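Local structure of xylose isomerase-like TIM barrel domain-containing protein (Thermus thermophilus, 3AYV) at residues N60-S65 with L109-P114; G81-A86 with V123-T128; P114-L119 with E151-E156; W199-G204 with L232-A237. The protein is of unknown function but binds zinc ions in a TIM barrel related to xylose isomerase and AP endonucleases, and has been implicated in protection against oxidative stress. All blocks are in the same frame, centred on the assembly; numbering follows the deposited sequence.

Contact 1 (N60-S65 with L109-P114); sequences NLDLLS and LERALP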
loop_
_atom_site.group_PDB
_atom_site.type_symbol
_atom_site.label_atom_id
_atom_site.label_comp_id
_atom_site.label_asym_id
_atom_site.label_seq_id
_atom_site.Cartn_x
_atom_site.Cartn_y
_atom_site.Cartn_z
ATOM N N ASN A 60 0.792 4.937 -13.703
ATOM C CA ASN A 60 1.058 4.540 -15.089
ATOM C C ASN A 60 2.022 3.379 -15.249
ATOM O O ASN A 60 2.625 3.218 -16.298
ATOM C CB ASN A 60 1.559 5.737 -15.904
ATOM C CG ASN A 60 0.593 6.906 -15.858
ATOM O OD1 ASN A 60 0.903 7.966 -15.290
ATOM N ND2 ASN A 60 -0.607 6.707 -16.426
ATOM N N LEU A 61 2.166 2.564 -14.209
ATOM C CA LEU A 61 3.041 1.404 -14.314
ATOM C C LEU A 61 2.248 0.102 -14.379
ATOM O O LEU A 61 1.177 -0.012 -13.790
ATOM C CB LEU A 61 3.993 1.339 -13.105
ATOM C CG LEU A 61 4.858 2.602 -12.902
ATOM C CD1 LEU A 61 5.769 2.465 -11.672
ATOM C CD2 LEU A 61 5.670 2.992 -14.126
ATOM N N ASP A 62 2.812 -0.886 -15.077
ATOM C CA ASP A 62 2.247 -2.221 -15.153
ATOM C C ASP A 62 3.302 -3.167 -15.727
ATOM O O ASP A 62 3.751 -2.989 -16.880
ATOM C CB ASP A 62 0.976 -2.223 -16.045
ATOM C CG ASP A 62 0.333 -3.577 -16.120
ATOM O OD1 ASP A 62 0.703 -4.468 -15.319
ATOM O OD2 ASP A 62 -0.554 -3.772 -16.986
ATOM N N LEU A 63 3.690 -4.168 -14.931
ATOM C CA LEU A 63 4.614 -5.203 -15.405
ATOM C C LEU A 63 4.075 -5.969 -16.629
ATOM O O LEU A 63 4.856 -6.552 -17.400
ATOM C CB LEU A 63 4.961 -6.194 -14.276
ATOM C CG LEU A 63 5.824 -5.625 -13.137
ATOM C CD1 LEU A 63 5.945 -6.687 -12.026
ATOM C CD2 LEU A 63 7.229 -5.231 -13.687
ATOM N N LEU A 64 2.760 -5.956 -16.789
ATOM C CA LEU A 64 2.108 -6.707 -17.852
ATOM C C LEU A 64 1.540 -5.765 -18.920
ATOM O O LEU A 64 0.687 -6.185 -19.720
ATOM C CB LEU A 64 0.999 -7.576 -17.270
ATOM C CG LEU A 64 1.386 -8.596 -16.195
ATOM C CD1 LEU A 64 0.119 -9.353 -15.872
ATOM C CD2 LEU A 64 2.513 -9.558 -16.698
ATOM N N SER A 65 1.989 -4.509 -18.919
ATOM C CA SER A 65 1.605 -3.570 -19.982
ATOM C C SER A 65 1.851 -4.158 -21.400
ATOM O O SER A 65 2.913 -4.755 -21.660
ATOM C CB SER A 65 2.422 -2.279 -19.882
ATOM O OG SER A 65 1.966 -1.342 -20.876
ATOM N N LEU A 109 -8.325 -12.417 -13.639
ATOM C CA LEU A 109 -7.846 -13.750 -13.287
ATOM C C LEU A 109 -6.752 -14.215 -14.228
ATOM O O LEU A 109 -5.747 -14.782 -13.787
ATOM C CB LEU A 109 -9.034 -14.753 -13.270
ATOM C CG LEU A 109 -8.651 -16.191 -12.864
ATOM C CD1 LEU A 109 -7.934 -16.262 -11.489
ATOM C CD2 LEU A 109 -9.902 -17.117 -12.903
ATOM N N GLU A 110 -6.905 -13.940 -15.524
ATOM C CA GLU A 110 -5.896 -14.356 -16.500
ATOM C C GLU A 110 -4.545 -13.644 -16.305
ATOM O O GLU A 110 -3.524 -14.147 -16.719
ATOM C CB GLU A 110 -6.390 -14.110 -17.927
ATOM C CG GLU A 110 -7.510 -15.061 -18.346
ATOM C CD GLU A 110 -8.082 -14.700 -19.719
ATOM O OE1 GLU A 110 -8.976 -13.817 -19.791
ATOM O OE2 GLU A 110 -7.627 -15.292 -20.729
ATOM N N ARG A 111 -4.555 -12.474 -15.668
ATOM C CA ARG A 111 -3.316 -11.774 -15.387
ATOM C C ARG A 111 -2.567 -12.383 -14.212
ATOM O O ARG A 111 -1.389 -12.040 -14.028
ATOM C CB ARG A 111 -3.586 -10.313 -15.026
ATOM C CG ARG A 111 -3.913 -9.385 -16.184
ATOM C CD ARG A 111 -4.305 -7.974 -15.634
ATOM N NE ARG A 111 -3.278 -7.418 -14.743
ATOM C CZ ARG A 111 -2.363 -6.530 -15.129
ATOM N NH1 ARG A 111 -2.373 -6.078 -16.385
ATOM N NH2 ARG A 111 -1.437 -6.072 -14.268
ATOM N N ALA A 112 -3.224 -13.218 -13.399
ATOM C CA ALA A 112 -2.627 -13.590 -12.078
ATOM C C ALA A 112 -1.269 -14.306 -12.169
ATOM O O ALA A 112 -0.290 -13.914 -11.502
ATOM C CB ALA A 112 -3.603 -14.418 -11.250
ATOM N N LEU A 113 -1.201 -15.388 -12.936
ATOM C CA LEU A 113 0.069 -16.119 -12.990
ATOM C C LEU A 113 1.138 -15.382 -13.819
ATOM O O LEU A 113 2.321 -15.396 -13.441
ATOM C CB LEU A 113 -0.115 -17.592 -13.423
ATOM C CG LEU A 113 -0.471 -18.553 -12.257
ATOM C CD1 LEU A 113 0.622 -18.589 -11.165
ATOM C CD2 LEU A 113 -1.844 -18.272 -11.646
ATOM N N PRO A 114 0.735 -14.709 -14.930
ATOM C CA PRO A 114 1.730 -13.888 -15.609
ATOM C C PRO A 114 2.305 -12.805 -14.689
ATOM O O PRO A 114 3.512 -12.511 -14.755
ATOM C CB PRO A 114 0.927 -13.272 -16.774
ATOM C CG PRO A 114 0.004 -14.406 -17.153
ATOM C CD PRO A 114 -0.447 -14.926 -15.793
#

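Contact 2 (G81-A86 with V123-T128); sequences GLDRAA and VRRART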
loop_
_atom_site.group_PDB
_atom_site.type_symbol
_atom_site.label_atom_id
_atom_site.label_comp_id
_atom_site.label_asym_id
_atom_site.label_seq_id
_atom_site.Cartn_x
_atom_site.Cartn_y
_atom_site.Cartn_z
ATOM N N GLY A 81 13.074 1.546 -6.358
ATOM C CA GLY A 81 12.282 1.861 -5.179
ATOM C C GLY A 81 12.649 0.925 -4.023
ATOM O O GLY A 81 12.732 1.370 -2.865
ATOM N N LEU A 82 12.869 -0.356 -4.333
ATOM C CA LEU A 82 13.260 -1.316 -3.278
ATOM C C LEU A 82 14.653 -0.963 -2.724
ATOM O O LEU A 82 14.866 -1.019 -1.512
ATOM C CB LEU A 82 13.215 -2.776 -3.759
ATOM C CG LEU A 82 11.837 -3.456 -3.809
ATOM C CD1 LEU A 82 11.955 -4.792 -4.515
ATOM C CD2 LEU A 82 11.176 -3.619 -2.408
ATOM N N ASP A 83 15.583 -0.599 -3.599
ATOM C CA ASP A 83 16.908 -0.089 -3.140
ATOM C C ASP A 83 16.769 1.055 -2.136
ATOM O O ASP A 83 17.395 1.051 -1.056
ATOM C CB ASP A 83 17.764 0.367 -4.316
ATOM C CG ASP A 83 18.263 -0.779 -5.165
ATOM O OD1 ASP A 83 18.340 -1.929 -4.671
ATOM O OD2 ASP A 83 18.580 -0.528 -6.350
ATOM N N ARG A 84 15.959 2.046 -2.486
ATOM C CA ARG A 84 15.690 3.172 -1.598
ATOM C C ARG A 84 14.999 2.790 -0.290
ATOM O O ARG A 84 15.307 3.353 0.772
ATOM C CB ARG A 84 14.881 4.251 -2.343
ATOM C CG ARG A 84 15.654 4.943 -3.459
ATOM C CD ARG A 84 16.941 5.644 -2.967
ATOM N NE ARG A 84 17.431 6.619 -3.946
ATOM C CZ ARG A 84 18.574 7.285 -3.829
ATOM N NH1 ARG A 84 19.384 7.051 -2.782
ATOM N NH2 ARG A 84 18.916 8.175 -4.759
ATOM N N ALA A 85 14.048 1.856 -0.363
ATOM C CA ALA A 85 13.362 1.337 0.811
ATOM C C ALA A 85 14.376 0.773 1.802
ATOM O O ALA A 85 14.317 1.064 3.005
ATOM C CB ALA A 85 12.350 0.243 0.393
ATOM N N ALA A 86 15.324 -0.004 1.286
ATOM C CA ALA A 86 16.346 -0.659 2.121
ATOM C C ALA A 86 17.255 0.385 2.759
ATOM O O ALA A 86 17.613 0.265 3.937
ATOM C CB ALA A 86 17.165 -1.645 1.288
ATOM N N VAL A 123 10.395 -9.870 -6.187
ATOM C CA VAL A 123 10.358 -10.659 -4.948
ATOM C C VAL A 123 11.795 -11.049 -4.524
ATOM O O VAL A 123 12.140 -10.991 -3.330
ATOM C CB VAL A 123 9.471 -11.911 -5.111
ATOM C CG1 VAL A 123 9.552 -12.840 -3.882
ATOM C CG2 VAL A 123 8.006 -11.456 -5.283
ATOM N N ARG A 124 12.608 -11.431 -5.506
ATOM C CA ARG A 124 13.990 -11.830 -5.215
ATOM C C ARG A 124 14.791 -10.657 -4.653
ATOM O O ARG A 124 15.550 -10.831 -3.671
ATOM C CB ARG A 124 14.667 -12.449 -6.443
ATOM C CG ARG A 124 14.071 -13.812 -6.858
ATOM C CD ARG A 124 14.606 -14.232 -8.245
ATOM N NE ARG A 124 16.071 -14.265 -8.268
ATOM C CZ ARG A 124 16.809 -14.689 -9.296
ATOM N NH1 ARG A 124 16.229 -15.112 -10.417
ATOM N NH2 ARG A 124 18.137 -14.692 -9.205
ATOM N N ARG A 125 14.605 -9.464 -5.225
ATOM C CA ARG A 125 15.319 -8.264 -4.754
ATOM C C ARG A 125 14.898 -7.902 -3.327
ATOM O O ARG A 125 15.745 -7.564 -2.489
ATOM C CB ARG A 125 15.120 -7.054 -5.716
ATOM C CG ARG A 125 15.957 -5.805 -5.378
ATOM C CD ARG A 125 17.475 -6.128 -5.321
ATOM N NE ARG A 125 18.311 -4.923 -5.143
ATOM C CZ ARG A 125 19.430 -4.873 -4.414
ATOM N NH1 ARG A 125 19.865 -5.949 -3.764
ATOM N NH2 ARG A 125 20.111 -3.735 -4.304
ATOM N N ALA A 126 13.592 -7.937 -3.073
ATOM C CA ALA A 126 13.041 -7.702 -1.733
ATOM C C ALA A 126 13.641 -8.686 -0.707
ATOM O O ALA A 126 14.053 -8.285 0.400
ATOM C CB ALA A 126 11.501 -7.813 -1.774
ATOM N N ARG A 127 13.748 -9.945 -1.110
ATOM C CA ARG A 127 14.295 -10.989 -0.235
ATOM C C ARG A 127 15.760 -10.684 0.092
ATOM O O ARG A 127 16.155 -10.693 1.279
ATOM C CB ARG A 127 14.127 -12.365 -0.878
ATOM C CG ARG A 127 14.650 -13.510 -0.034
ATOM C CD ARG A 127 14.010 -14.862 -0.360
ATOM N NE ARG A 127 13.902 -15.111 -1.787
ATOM C CZ ARG A 127 12.762 -15.329 -2.444
ATOM N NH1 ARG A 127 11.583 -15.352 -1.820
ATOM N NH2 ARG A 127 12.810 -15.521 -3.747
ATOM N N THR A 128 16.550 -10.369 -0.933
ATOM C CA THR A 128 17.969 -9.991 -0.742
ATOM C C THR A 128 18.143 -8.827 0.231
ATOM O O THR A 128 19.000 -8.870 1.144
ATOM C CB THR A 128 18.655 -9.665 -2.097
ATOM O OG1 THR A 128 18.674 -10.848 -2.893
ATOM C CG2 THR A 128 20.096 -9.123 -1.886
#

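Contact 3 (P114-L119 with E151-E156); sequences PLAEAL and EAHAGE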
loop_
_atom_site.group_PDB
_atom_site.type_symbol
_atom_site.label_atom_id
_atom_site.label_comp_id
_atom_site.label_asym_id
_atom_site.label_seq_id
_atom_site.Cartn_x
_atom_site.Cartn_y
_atom_site.Cartn_z
ATOM N N PRO A 114 0.735 -14.709 -14.930
ATOM C CA PRO A 114 1.730 -13.888 -15.609
ATOM C C PRO A 114 2.305 -12.805 -14.689
ATOM O O PRO A 114 3.512 -12.511 -14.755
ATOM C CB PRO A 114 0.927 -13.272 -16.774
ATOM C CG PRO A 114 0.004 -14.406 -17.153
ATOM C CD PRO A 114 -0.447 -14.926 -15.793
ATOM N N LEU A 115 1.467 -12.221 -13.836
ATOM C CA LEU A 115 1.977 -11.263 -12.832
ATOM C C LEU A 115 2.941 -11.935 -11.817
ATOM O O LEU A 115 4.027 -11.408 -11.549
ATOM C CB LEU A 115 0.845 -10.536 -12.102
ATOM C CG LEU A 115 1.334 -9.513 -11.046
ATOM C CD1 LEU A 115 2.039 -8.353 -11.778
ATOM C CD2 LEU A 115 0.141 -9.011 -10.246
ATOM N N ALA A 116 2.583 -13.112 -11.318
ATOM C CA ALA A 116 3.449 -13.813 -10.349
ATOM C C ALA A 116 4.815 -14.037 -10.979
ATOM O O ALA A 116 5.858 -13.873 -10.323
ATOM C CB ALA A 116 2.826 -15.160 -9.948
ATOM N N GLU A 117 4.808 -14.426 -12.255
ATOM C CA GLU A 117 6.045 -14.651 -12.971
ATOM C C GLU A 117 6.838 -13.355 -13.150
ATOM O O GLU A 117 8.030 -13.313 -12.887
ATOM C CB GLU A 117 5.757 -15.322 -14.324
ATOM C CG GLU A 117 6.998 -15.393 -15.216
ATOM C CD GLU A 117 6.690 -16.000 -16.567
ATOM O OE1 GLU A 117 7.022 -17.190 -16.776
ATOM O OE2 GLU A 117 6.094 -15.276 -17.403
ATOM N N ALA A 118 6.164 -12.289 -13.575
ATOM C CA ALA A 118 6.816 -11.004 -13.799
ATOM C C ALA A 118 7.390 -10.415 -12.500
ATOM O O ALA A 118 8.367 -9.625 -12.527
ATOM C CB ALA A 118 5.827 -10.016 -14.464
ATOM N N LEU A 119 6.813 -10.810 -11.377
ATOM C CA LEU A 119 7.268 -10.327 -10.074
ATOM C C LEU A 119 8.488 -11.092 -9.558
ATOM O O LEU A 119 9.032 -10.722 -8.525
ATOM C CB LEU A 119 6.157 -10.424 -9.039
ATOM C CG LEU A 119 5.098 -9.312 -9.167
ATOM C CD1 LEU A 119 3.941 -9.689 -8.307
ATOM C CD2 LEU A 119 5.717 -7.960 -8.713
ATOM N N GLU A 151 -0.526 -17.176 -3.756
ATOM C CA GLU A 151 -0.262 -18.618 -3.591
ATOM C C GLU A 151 0.984 -19.046 -4.356
ATOM O O GLU A 151 1.770 -19.863 -3.867
ATOM C CB GLU A 151 -1.401 -19.435 -4.156
ATOM C CG GLU A 151 -2.727 -19.311 -3.544
ATOM C CD GLU A 151 -3.673 -20.243 -4.292
ATOM O OE1 GLU A 151 -4.356 -19.785 -5.255
ATOM O OE2 GLU A 151 -3.650 -21.448 -3.976
ATOM N N ALA A 152 1.138 -18.525 -5.578
ATOM C CA ALA A 152 2.316 -18.840 -6.384
ATOM C C ALA A 152 3.596 -18.450 -5.659
ATOM O O ALA A 152 4.633 -19.133 -5.783
ATOM C CB ALA A 152 2.241 -18.187 -7.794
ATOM N N HIS A 153 3.537 -17.383 -4.858
ATOM C CA HIS A 153 4.732 -16.960 -4.149
ATOM C C HIS A 153 4.907 -17.606 -2.764
ATOM O O HIS A 153 5.929 -17.388 -2.093
ATOM C CB HIS A 153 4.898 -15.441 -4.180
ATOM C CG HIS A 153 5.477 -14.960 -5.475
ATOM N ND1 HIS A 153 6.802 -15.158 -5.808
ATOM C CD2 HIS A 153 4.899 -14.381 -6.558
ATOM C CE1 HIS A 153 7.029 -14.673 -7.018
ATOM N NE2 HIS A 153 5.888 -14.196 -7.497
ATOM N N ALA A 154 3.932 -18.437 -2.398
ATOM C CA ALA A 154 4.027 -19.353 -1.252
ATOM C C ALA A 154 4.527 -18.668 0.008
ATOM O O ALA A 154 5.471 -19.144 0.632
ATOM C CB ALA A 154 4.959 -20.530 -1.608
ATOM N N GLY A 155 3.924 -17.542 0.361
ATOM C CA GLY A 155 4.291 -16.854 1.595
ATOM C C GLY A 155 5.372 -15.788 1.488
ATOM O O GLY A 155 5.640 -15.087 2.473
ATOM N N GLU A 156 6.006 -15.663 0.322
ATOM C CA GLU A 156 7.043 -14.644 0.092
ATOM C C GLU A 156 6.465 -13.285 -0.349
ATOM O O GLU A 156 7.207 -12.305 -0.513
ATOM C CB GLU A 156 8.064 -15.130 -0.947
ATOM C CG GLU A 156 8.757 -16.443 -0.484
ATOM C CD GLU A 156 9.474 -16.215 0.824
ATOM O OE1 GLU A 156 10.406 -15.377 0.839
ATOM O OE2 GLU A 156 9.082 -16.832 1.841
#

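Contact 4 (W199-G204 with L232-A237); sequences WNLGRG and LAFLQA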
loop_
_atom_site.group_PDB
_atom_site.type_symbol
_atom_site.label_atom_id
_atom_site.label_comp_id
_atom_site.label_asym_id
_atom_site.label_seq_id
_atom_site.Cartn_x
_atom_site.Cartn_y
_atom_site.Cartn_z
ATOM N N TRP A 199 -10.447 10.315 3.074
ATOM C CA TRP A 199 -10.940 11.052 4.235
ATOM C C TRP A 199 -10.559 10.310 5.511
ATOM O O TRP A 199 -10.246 9.112 5.476
ATOM C CB TRP A 199 -12.452 11.163 4.196
ATOM C CG TRP A 199 -13.039 12.095 3.152
ATOM C CD1 TRP A 199 -12.413 13.133 2.497
ATOM C CD2 TRP A 199 -14.398 12.099 2.707
ATOM N NE1 TRP A 199 -13.314 13.764 1.653
ATOM C CE2 TRP A 199 -14.534 13.147 1.765
ATOM C CE3 TRP A 199 -15.516 11.307 3.000
ATOM C CZ2 TRP A 199 -15.756 13.424 1.126
ATOM C CZ3 TRP A 199 -16.727 11.577 2.354
ATOM C CH2 TRP A 199 -16.831 12.623 1.433
ATOM N N ASN A 200 -10.597 11.022 6.634
ATOM C CA ASN A 200 -10.482 10.387 7.955
ATOM C C ASN A 200 -11.511 9.298 8.225
ATOM O O ASN A 200 -12.648 9.354 7.747
ATOM C CB ASN A 200 -10.619 11.453 9.064
ATOM C CG ASN A 200 -9.330 12.199 9.308
ATOM O OD1 ASN A 200 -9.280 13.427 9.234
ATOM N ND2 ASN A 200 -8.283 11.474 9.603
ATOM N N LEU A 201 -11.109 8.306 9.014
ATOM C CA LEU A 201 -12.035 7.269 9.487
ATOM C C LEU A 201 -13.216 7.961 10.159
ATOM O O LEU A 201 -13.017 8.975 10.820
ATOM C CB LEU A 201 -11.327 6.362 10.492
ATOM C CG LEU A 201 -10.075 5.641 9.980
ATOM C CD1 LEU A 201 -9.510 4.702 11.079
ATOM C CD2 LEU A 201 -10.415 4.869 8.694
ATOM N N GLY A 202 -14.418 7.445 9.948
ATOM C CA GLY A 202 -15.635 8.010 10.553
ATOM C C GLY A 202 -16.365 8.994 9.641
ATOM O O GLY A 202 -17.521 9.339 9.907
ATOM N N ARG A 203 -15.721 9.416 8.553
ATOM C CA ARG A 203 -16.267 10.479 7.691
ATOM C C ARG A 203 -17.105 9.965 6.518
ATOM O O ARG A 203 -17.792 10.748 5.854
ATOM C CB ARG A 203 -15.158 11.405 7.180
ATOM C CG ARG A 203 -14.482 12.292 8.246
ATOM C CD ARG A 203 -13.999 13.627 7.624
ATOM N NE ARG A 203 -14.986 14.087 6.656
ATOM C CZ ARG A 203 -14.751 14.762 5.530
ATOM N NH1 ARG A 203 -13.531 15.126 5.165
ATOM N NH2 ARG A 203 -15.772 15.069 4.761
ATOM N N GLY A 204 -17.075 8.660 6.274
ATOM C CA GLY A 204 -17.682 8.126 5.065
ATOM C C GLY A 204 -18.553 6.931 5.344
ATOM O O GLY A 204 -19.181 6.836 6.401
ATOM N N LEU A 232 -6.727 8.619 14.151
ATOM C CA LEU A 232 -6.046 8.039 15.306
ATOM C C LEU A 232 -7.005 7.898 16.508
ATOM O O LEU A 232 -7.027 6.857 17.192
ATOM C CB LEU A 232 -4.790 8.852 15.631
ATOM C CG LEU A 232 -3.835 8.272 16.677
ATOM C CD1 LEU A 232 -3.545 6.752 16.458
ATOM C CD2 LEU A 232 -2.549 9.111 16.705
ATOM N N ALA A 233 -7.819 8.936 16.726
ATOM C CA ALA A 233 -8.846 8.945 17.769
ATOM C C ALA A 233 -9.928 7.895 17.529
ATOM O O ALA A 233 -10.414 7.274 18.480
ATOM C CB ALA A 233 -9.476 10.355 17.904
ATOM N N PHE A 234 -10.311 7.700 16.259
ATOM C CA PHE A 234 -11.222 6.617 15.875
ATOM C C PHE A 234 -10.602 5.254 16.269
ATOM O O PHE A 234 -11.279 4.410 16.879
ATOM C CB PHE A 234 -11.517 6.670 14.350
ATOM C CG PHE A 234 -12.596 5.708 13.883
ATOM C CD1 PHE A 234 -12.315 4.350 13.685
ATOM C CD2 PHE A 234 -13.885 6.161 13.621
ATOM C CE1 PHE A 234 -13.312 3.465 13.250
ATOM C CE2 PHE A 234 -14.897 5.285 13.182
ATOM C CZ PHE A 234 -14.606 3.937 12.997
ATOM N N LEU A 235 -9.322 5.059 15.950
ATOM C CA LEU A 235 -8.667 3.763 16.195
ATOM C C LEU A 235 -8.574 3.467 17.703
ATOM O O LEU A 235 -8.784 2.321 18.157
ATOM C CB LEU A 235 -7.268 3.720 15.563
ATOM C CG LEU A 235 -7.233 3.669 14.027
ATOM C CD1 LEU A 235 -5.808 3.705 13.501
ATOM C CD2 LEU A 235 -7.936 2.390 13.574
ATOM N N GLN A 236 -8.250 4.510 18.458
ATOM C CA GLN A 236 -8.126 4.412 19.899
ATOM C C GLN A 236 -9.440 4.061 20.604
ATOM O O GLN A 236 -9.428 3.247 21.538
ATOM C CB GLN A 236 -7.513 5.689 20.455
ATOM C CG GLN A 236 -5.998 5.727 20.309
ATOM C CD GLN A 236 -5.429 7.106 20.567
ATOM O OE1 GLN A 236 -4.216 7.274 20.666
ATOM N NE2 GLN A 236 -6.303 8.106 20.656
ATOM N N ALA A 237 -10.551 4.660 20.171
ATOM C CA ALA A 237 -11.886 4.328 20.687
ATOM C C ALA A 237 -12.262 2.905 20.299
ATOM O O ALA A 237 -12.888 2.182 21.063
ATOM C CB ALA A 237 -12.936 5.298 20.159
#

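Contact 1 (N60-S65 with L109-P114)
Over one face of the Arg111 guanidinium lies Leu64, with CD1 3.8 Å above its centre, while the carboxylate of Asp62 meets the same group at its edge. The salt bridge is end-on and two-pronged. Arg111 NH2 reaches Asp62 OD1 at 2.9 Å, and NH1 reaches OD2 at 3.0 Å. Both bonds are nearly straight and lie close to the guanidinium plane, but the two flat groups are twisted 35° apart, which puts NH2 above the carboxylate plane, whereas NH1 comes to the syn side of OD2. A second donor claims Asp62 OD1 from the other face: the backbone N of Leu64, at 2.9 Å. With CG anti to its backbone N (chi1 -178°), Asp62 extends its carboxylate from a buried site to the arginine, which bends at chi3 to meet it. Putting an alanine at Asp62 would probably leave the guanidinium without its counter-charge and Leu64 N without its side-chain acceptor, making the turn less firmly held. Beside the bridge Leu64 CD2 packs on Pro114 CB at 4.0 Å, and Leu64 CD1 lies against the backbone, 3.6 Å from Arg111 O. Thr74 of helix 68-87 bonds the backbone N of Asp62, and Ile99 and Pro100 touch the arginine side chain. The polar core is thus an Asx turn combined with a type I beta turn, Asp62 to Ser65, in the loop after strand 52-55, tied by a bidentate salt bridge to the helical region after strand 92-96; these strands of the TIM barrel end in the zinc ligands His55 and His96.

Contact 2 (G81-A86 with V123-T128)
Two helices of the outer layer of the TIM barrel, 68-87 and 120-129, run side by side here, Leu82 and Asp83 of the first meeting Arg125 and Ala126 of the second. The axes of the short segments approach to 10.0 Å and run nearly parallel, at a signed crossing angle of -15°. On the inner side Leu82 makes the apolar part of the contact. Leu82 CD1 lies 3.8 Å from the backbone N of Ala126 and 4.1 Å from Ala126 CB, and it also skirts Arg125 CB where the leucine and arginine side chains pass each other with opposing headings. Toward the surface the chemistry changes to charge. In Arg125 a chi1 of -174° swings CG away from the backbone N and chi2 bends the chain, a shape that carries the guanidinium across the gap to meet the aspartate broadside. One oxygen takes the whole grip: Arg125 NH2 donates to Asp83 OD1 at 2.6 Å, and NE adds a weak bond to the same atom at 3.0 Å. The carboxylate and guanidinium planes stand 77° apart, and the NH2 bond is well bent, unlike a two-oxygen, end-on pairing. Below this bridge Leu82 continues into the layer between the helices and the sheet, packing on Val122 and Leu129 of helix 120-129 and on Leu133 of strand 132-136, which Ala126 also touches. Leucine packing next to the sheet, closed outside by a salt bridge between parallel neighbours, is consistent with the beta/alpha architecture of a TIM barrel, in which successive beta-alpha units set their helices side by side around the sheet.

Contact 3 (P114-L119 with E151-E156)
Ala116 and Ala152 touch methyl to methyl, CB to CB at 3.8 Å, and with His153 they form the tight part of this contact. The histidine brings its ring edge to the backbone: His153 NE2 donates to Ala116 O at 2.8 Å, with an N-H...O angle of 150°. The donor is tilted 23° from the carbonyl plane, and the oxygen in turn lies somewhat out of the ring plane. Leu119 N, bonded chiefly to Leu115 O, adds only a weak bond to Ala116 O at 3.4 Å. Leu119 CB approaches His153 NE2 at 4.1 Å. The helices joined, 112-118 and 147-153, belong to the outer layer of the TIM barrel, and Val123 of helix 120-129 packs against the imidazole. Beyond His153 the contact loosens toward solvent. Ala152 is itself exposed although its methyl is engaged, and Ala154, leaving helical angles with a positive phi of 48°, is the second residue of a type I' turn from His153 to Glu156. The turn is closed by Glu156 N to His153 O at 3.0 Å. Glu156 reaches away to a salt bridge with Arg127.

Contact 4 (W199-G204 with L232-A237)
The backbone N of Leu201 is bonded to Ser231 OG, just ahead of the helical segment from which Phe234 and Leu235 meet the side chain of the same leucine. Across the two segments themselves the contact is apolar. Leu201 CB stands over the Phe234 ring in a CH-pi contact, 4.0 Å from the centroid and 25° off the normal, nearer the rim than the centre. A chi1 of -172° turns the Phe234 ring away from its own backbone N, out from the helix and against the loop. Beyond that ring the CD1 branch of Leu201 reaches Leu235 CD2 at 3.7 Å. Gly202 comes to Phe234 CE2 with its CA at 3.9 Å; a CB there would come tight against CD2, and the positive phi at the third position of the type II turn from Asn200 to Arg203 suits glycine in any case. With a serine in place of Phe234, the ring face under Leu201 CB would be gone, which is likely to open a gap beside the turn and free the leucine to shift. Leu201, in the loop between strands 185-188 and 219-222, thus tucks against both helix 229-240 and Leu188 of strand 185-188, which Leu235 also touches, with zinc about 11 Å from the leucine side chain.

Overall arrangement
Contacts 1, 2 and 3 form one neighbourhood, while contact 4 lies on the opposite side of the chain's centre. None is wholly core: the touching residues of contact 2 include no exposed one, whereas contacts 1, 3 and 4 each have one at the surface. Contacts 1 and 3 share Pro114 and helix 112-118, touching where Leu63 packs on Leu119; contact 3 also touches contact 2, but contacts 1 and 2 do not meet directly. Their chemistry follows their place: a two-oxygen salt bridge between loop and helix in contact 1, a one-oxygen bridge above leucine packing in contact 2, a side chain to backbone bond in contact 3, and purely apolar packing in contact 4.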